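Local coordinates for vesicular integral-membrane protein VIP36 (Canis lupus familiaris, PDB 2DUR) that acts as a calcium-dependent lectin of the early secretory pathway, binding high-mannose glycans and helping to transport and sort the glycoproteins that carry them, at residues F100-D114 with F126-Y140. Numbering follows the deposited sequence.
Sequences FGSKDNFHGLAIFLD and FPYISVMVNNGSLSY. With CA (calcium ion), chain E.
With CG of Tyr140 swung anti to its own amide nitrogen (chi1 172°) and CG of Phe112 anti to its carbonyl carbon (chi1 -59°), the two rings slide past each other in opposite directions, Phe112 CE2 lying 3.5 Å from Tyr140 CD1. They sit on one face of an antiparallel strand pair, 109-114 with 128-135, in the beta sandwich of the L-type lectin domain. The pair illustrates how one face can pack against the second sheet while the other carries an aromatic cluster and, at its end, the calcium site. Alternating backbone bonds join the strands from Gly108–Asn134 to Asp114–Tyr128. Leu109, Ile111, Leu113, Ile129 and Val131 turn to the opposite face, where they pack on strands 165-172 and 175-181. Beside Tyr140, the extended Met132 chain brings SD to the edge of both the Phe106 and Phe112 rings, 5.0 Å from each centroid, in two Met-aromatic contacts. Asn134 ND2 lies 3.6 Å above the Phe106 ring plane, over its centre, the amide nearly perpendicular to the ring; OD1 accepts from Leu138 N and ND2 donates to Leu138 O, across the turn after the strand. That turn returns Ser139 and Tyr140 to Asp104, whose carboxylate takes Tyr140 N on the syn lone pair of OD1 (2.9 Å, 164° at the hydrogen) and Ser139 OG at OD2. At the far end Asp114 binds calcium through both oxygens, alongside Tyr116, Asn118 and Asp145. One water bridges Tyr140 OH to Asp114 OD1, donating to OD1 at 2.6 Å; another, bonded to Tyr140 OH at 2.8 Å, is itself a calcium ligand.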
# COMPACT_ATOMS: atom_id res chain seq x y z
N PHE A 100 -6.84 -0.83 8.20
CA PHE A 100 -7.08 0.30 7.28
C PHE A 100 -8.10 -0.06 6.21
O PHE A 100 -7.93 0.27 5.03
CB PHE A 100 -5.75 0.75 6.66
CG PHE A 100 -4.73 1.09 7.69
CD1 PHE A 100 -4.75 2.33 8.34
CD2 PHE A 100 -3.78 0.15 8.09
CE1 PHE A 100 -3.83 2.65 9.33
CE2 PHE A 100 -2.85 0.46 9.09
CZ PHE A 100 -2.86 1.70 9.71
N GLY A 101 -9.20 -0.69 6.62
CA GLY A 101 -10.28 -0.98 5.69
C GLY A 101 -10.31 -2.34 5.07
O GLY A 101 -11.33 -2.70 4.48
N SER A 102 -9.23 -3.14 5.20
CA SER A 102 -9.14 -4.46 4.58
C SER A 102 -8.92 -5.58 5.64
O SER A 102 -8.70 -5.28 6.82
CB SER A 102 -7.97 -4.46 3.59
OG SER A 102 -7.91 -5.65 2.81
N LYS A 103 -8.98 -6.82 5.19
CA LYS A 103 -8.97 -7.98 6.10
C LYS A 103 -7.67 -8.11 6.88
O LYS A 103 -6.58 -7.78 6.39
CB LYS A 103 -9.27 -9.30 5.35
CG LYS A 103 -8.14 -9.81 4.48
CD LYS A 103 -8.48 -11.07 3.65
CE LYS A 103 -8.83 -12.28 4.52
NZ LYS A 103 -7.69 -12.86 5.29
N ASP A 104 -7.80 -8.60 8.11
CA ASP A 104 -6.66 -8.99 8.93
C ASP A 104 -6.24 -10.40 8.51
O ASP A 104 -6.90 -11.02 7.64
CB ASP A 104 -7.09 -8.96 10.39
CG ASP A 104 -5.92 -8.78 11.35
OD1 ASP A 104 -4.75 -8.74 10.92
OD2 ASP A 104 -6.20 -8.65 12.57
N ASN A 105 -5.15 -10.92 9.10
CA ASN A 105 -4.74 -12.32 8.85
C ASN A 105 -4.60 -12.56 7.35
O ASN A 105 -4.99 -13.60 6.80
CB ASN A 105 -5.78 -13.29 9.44
CG ASN A 105 -5.82 -13.23 10.94
OD1 ASN A 105 -6.70 -12.57 11.53
ND2 ASN A 105 -4.87 -13.89 11.59
N PHE A 106 -4.03 -11.56 6.69
CA PHE A 106 -3.86 -11.60 5.22
C PHE A 106 -2.62 -12.42 4.84
O PHE A 106 -1.80 -12.80 5.71
CB PHE A 106 -3.76 -10.16 4.67
CG PHE A 106 -2.66 -9.35 5.32
CD1 PHE A 106 -1.38 -9.34 4.78
CD2 PHE A 106 -2.92 -8.59 6.48
CE1 PHE A 106 -0.35 -8.60 5.40
CE2 PHE A 106 -1.92 -7.85 7.10
CZ PHE A 106 -0.63 -7.84 6.56
N HIS A 107 -2.48 -12.67 3.54
CA HIS A 107 -1.33 -13.40 2.99
C HIS A 107 -0.64 -12.48 2.01
O HIS A 107 -1.25 -12.11 1.00
CB HIS A 107 -1.77 -14.68 2.27
CG HIS A 107 -2.56 -15.60 3.15
ND1 HIS A 107 -2.08 -16.78 3.66
CD2 HIS A 107 -3.82 -15.47 3.62
CE1 HIS A 107 -3.01 -17.34 4.42
NE2 HIS A 107 -4.07 -16.57 4.41
N GLY A 108 0.61 -12.13 2.30
CA GLY A 108 1.38 -11.22 1.43
C GLY A 108 1.94 -10.03 2.16
O GLY A 108 2.32 -10.12 3.33
N LEU A 109 1.98 -8.91 1.44
CA LEU A 109 2.69 -7.71 1.85
C LEU A 109 1.71 -6.57 2.09
O LEU A 109 0.79 -6.38 1.29
CB LEU A 109 3.66 -7.30 0.74
CG LEU A 109 4.34 -5.95 0.90
CD1 LEU A 109 5.30 -5.97 2.10
CD2 LEU A 109 5.05 -5.59 -0.42
N ALA A 110 1.90 -5.87 3.19
CA ALA A 110 1.22 -4.60 3.48
C ALA A 110 2.22 -3.50 3.68
O ALA A 110 3.27 -3.71 4.29
CB ALA A 110 0.36 -4.72 4.74
N ILE A 111 1.91 -2.32 3.13
CA ILE A 111 2.62 -1.11 3.46
C ILE A 111 1.57 -0.20 4.10
O ILE A 111 0.57 0.19 3.46
CB ILE A 111 3.27 -0.44 2.22
CG1 ILE A 111 4.11 -1.46 1.41
CG2 ILE A 111 4.10 0.80 2.65
CD1 ILE A 111 3.35 -2.11 0.27
N PHE A 112 1.79 0.15 5.37
CA PHE A 112 0.82 0.97 6.10
C PHE A 112 1.31 2.39 6.19
O PHE A 112 2.46 2.61 6.55
CB PHE A 112 0.69 0.45 7.53
CG PHE A 112 0.26 -0.98 7.65
CD1 PHE A 112 -0.83 -1.46 6.93
CD2 PHE A 112 0.98 -1.84 8.46
CE1 PHE A 112 -1.24 -2.80 7.06
CE2 PHE A 112 0.56 -3.16 8.63
CZ PHE A 112 -0.52 -3.64 7.91
N LEU A 113 0.42 3.35 5.94
CA LEU A 113 0.72 4.78 6.12
C LEU A 113 -0.23 5.20 7.26
O LEU A 113 -1.40 5.54 7.02
CB LEU A 113 0.41 5.55 4.83
CG LEU A 113 1.39 5.36 3.67
CD1 LEU A 113 1.15 4.04 3.01
CD2 LEU A 113 1.21 6.48 2.66
N ASP A 114 0.27 5.10 8.49
CA ASP A 114 -0.55 5.23 9.70
C ASP A 114 -0.42 6.66 10.23
O ASP A 114 0.68 7.09 10.53
CB ASP A 114 -0.04 4.20 10.74
CG ASP A 114 -0.89 4.13 12.00
OD1 ASP A 114 -0.73 3.16 12.79
OD2 ASP A 114 -1.74 5.02 12.20
N PHE A 126 4.70 9.98 14.53
CA PHE A 126 3.70 9.81 13.46
C PHE A 126 3.60 11.05 12.54
O PHE A 126 4.00 12.15 12.96
CB PHE A 126 2.33 9.42 14.05
CG PHE A 126 2.28 8.00 14.53
CD1 PHE A 126 3.03 7.60 15.63
CD2 PHE A 126 1.52 7.05 13.84
CE1 PHE A 126 3.03 6.26 16.05
CE2 PHE A 126 1.51 5.71 14.25
CZ PHE A 126 2.26 5.31 15.36
N PRO A 127 3.09 10.88 11.31
CA PRO A 127 2.70 9.60 10.69
C PRO A 127 3.85 8.62 10.51
O PRO A 127 5.02 9.02 10.42
CB PRO A 127 2.16 10.01 9.33
CG PRO A 127 1.74 11.46 9.53
CD PRO A 127 2.81 12.01 10.40
N TYR A 128 3.53 7.34 10.45
CA TYR A 128 4.56 6.31 10.44
C TYR A 128 4.23 5.31 9.33
O TYR A 128 3.11 4.76 9.28
CB TYR A 128 4.66 5.62 11.83
CG TYR A 128 5.89 4.77 12.00
CD1 TYR A 128 7.10 5.33 12.40
CD2 TYR A 128 5.86 3.40 11.72
CE1 TYR A 128 8.23 4.55 12.53
CE2 TYR A 128 7.00 2.61 11.84
CZ TYR A 128 8.18 3.19 12.25
OH TYR A 128 9.33 2.43 12.37
N ILE A 129 5.20 5.08 8.45
CA ILE A 129 5.03 4.17 7.34
C ILE A 129 5.78 2.90 7.70
O ILE A 129 6.95 2.94 8.04
CB ILE A 129 5.66 4.74 6.02
CG1 ILE A 129 4.91 6.02 5.60
CG2 ILE A 129 5.63 3.70 4.89
CD1 ILE A 129 5.49 6.66 4.34
N SER A 130 5.11 1.76 7.60
CA SER A 130 5.77 0.50 7.95
C SER A 130 5.37 -0.61 7.00
O SER A 130 4.44 -0.47 6.23
CB SER A 130 5.48 0.12 9.41
OG SER A 130 4.10 -0.15 9.61
N VAL A 131 6.13 -1.71 7.00
CA VAL A 131 5.77 -2.86 6.18
C VAL A 131 5.50 -4.07 7.09
O VAL A 131 6.09 -4.19 8.17
CB VAL A 131 6.84 -3.20 5.14
CG1 VAL A 131 6.84 -2.13 4.03
CG2 VAL A 131 8.24 -3.33 5.80
N MET A 132 4.66 -4.97 6.61
CA MET A 132 4.31 -6.20 7.31
C MET A 132 4.19 -7.31 6.27
O MET A 132 3.62 -7.09 5.21
CB MET A 132 2.99 -6.00 8.08
CG MET A 132 2.49 -7.29 8.76
SD MET A 132 1.04 -6.81 9.74
CE MET A 132 0.54 -8.43 10.32
N VAL A 133 4.75 -8.47 6.57
CA VAL A 133 4.62 -9.64 5.70
C VAL A 133 3.91 -10.72 6.50
O VAL A 133 4.26 -10.95 7.65
CB VAL A 133 5.99 -10.14 5.23
CG1 VAL A 133 5.91 -11.49 4.53
CG2 VAL A 133 6.61 -9.07 4.30
N ASN A 134 2.92 -11.35 5.87
CA ASN A 134 2.01 -12.25 6.61
C ASN A 134 1.70 -13.48 5.80
O ASN A 134 1.59 -13.41 4.57
CB ASN A 134 0.72 -11.46 6.88
CG ASN A 134 -0.09 -11.98 8.08
OD1 ASN A 134 0.15 -13.07 8.60
ND2 ASN A 134 -1.04 -11.17 8.52
N ASN A 135 1.57 -14.59 6.55
CA ASN A 135 1.29 -15.93 6.03
C ASN A 135 -0.12 -16.38 6.41
O ASN A 135 -0.42 -17.56 6.26
CB ASN A 135 2.32 -16.97 6.58
CG ASN A 135 2.23 -17.18 8.13
OD1 ASN A 135 1.73 -16.31 8.87
ND2 ASN A 135 2.73 -18.36 8.61
N GLY A 136 -0.96 -15.45 6.90
CA GLY A 136 -2.27 -15.78 7.42
C GLY A 136 -2.36 -15.84 8.92
O GLY A 136 -3.44 -15.66 9.47
N SER A 137 -1.24 -16.06 9.61
CA SER A 137 -1.24 -16.27 11.06
C SER A 137 -1.24 -14.98 11.88
O SER A 137 -1.67 -14.95 13.04
CB SER A 137 -0.06 -17.17 11.49
OG SER A 137 -0.16 -18.47 10.91
N LEU A 138 -0.71 -13.90 11.31
CA LEU A 138 -0.51 -12.70 12.09
C LEU A 138 -1.72 -11.76 12.06
O LEU A 138 -2.38 -11.59 11.03
CB LEU A 138 0.73 -11.93 11.58
CG LEU A 138 1.99 -12.82 11.44
CD1 LEU A 138 3.13 -11.91 11.00
CD2 LEU A 138 2.33 -13.50 12.75
N SER A 139 -1.97 -11.12 13.19
CA SER A 139 -2.98 -10.11 13.29
C SER A 139 -2.27 -8.76 13.48
O SER A 139 -1.36 -8.64 14.31
CB SER A 139 -3.90 -10.38 14.49
OG SER A 139 -4.75 -9.27 14.73
N TYR A 140 -2.71 -7.75 12.74
CA TYR A 140 -2.24 -6.40 12.95
C TYR A 140 -2.92 -5.85 14.19
O TYR A 140 -4.15 -5.74 14.23
CB TYR A 140 -2.58 -5.56 11.72
CG TYR A 140 -2.31 -4.09 11.87
CD1 TYR A 140 -1.00 -3.59 11.75
CD2 TYR A 140 -3.36 -3.19 12.10
CE1 TYR A 140 -0.74 -2.24 11.86
CE2 TYR A 140 -3.12 -1.83 12.22
CZ TYR A 140 -1.81 -1.36 12.10
OH TYR A 140 -1.52 -0.03 12.22
CA CA E . -2.61 3.92 14.26
O HOH W 1 -6.62 -5.85 13.17
O HOH W 2 -4.31 -14.10 14.55
O HOH W 3 0.88 1.20 12.03
O HOH W 4 -3.13 1.55 13.96
O HOH W 5 -4.50 4.60 12.89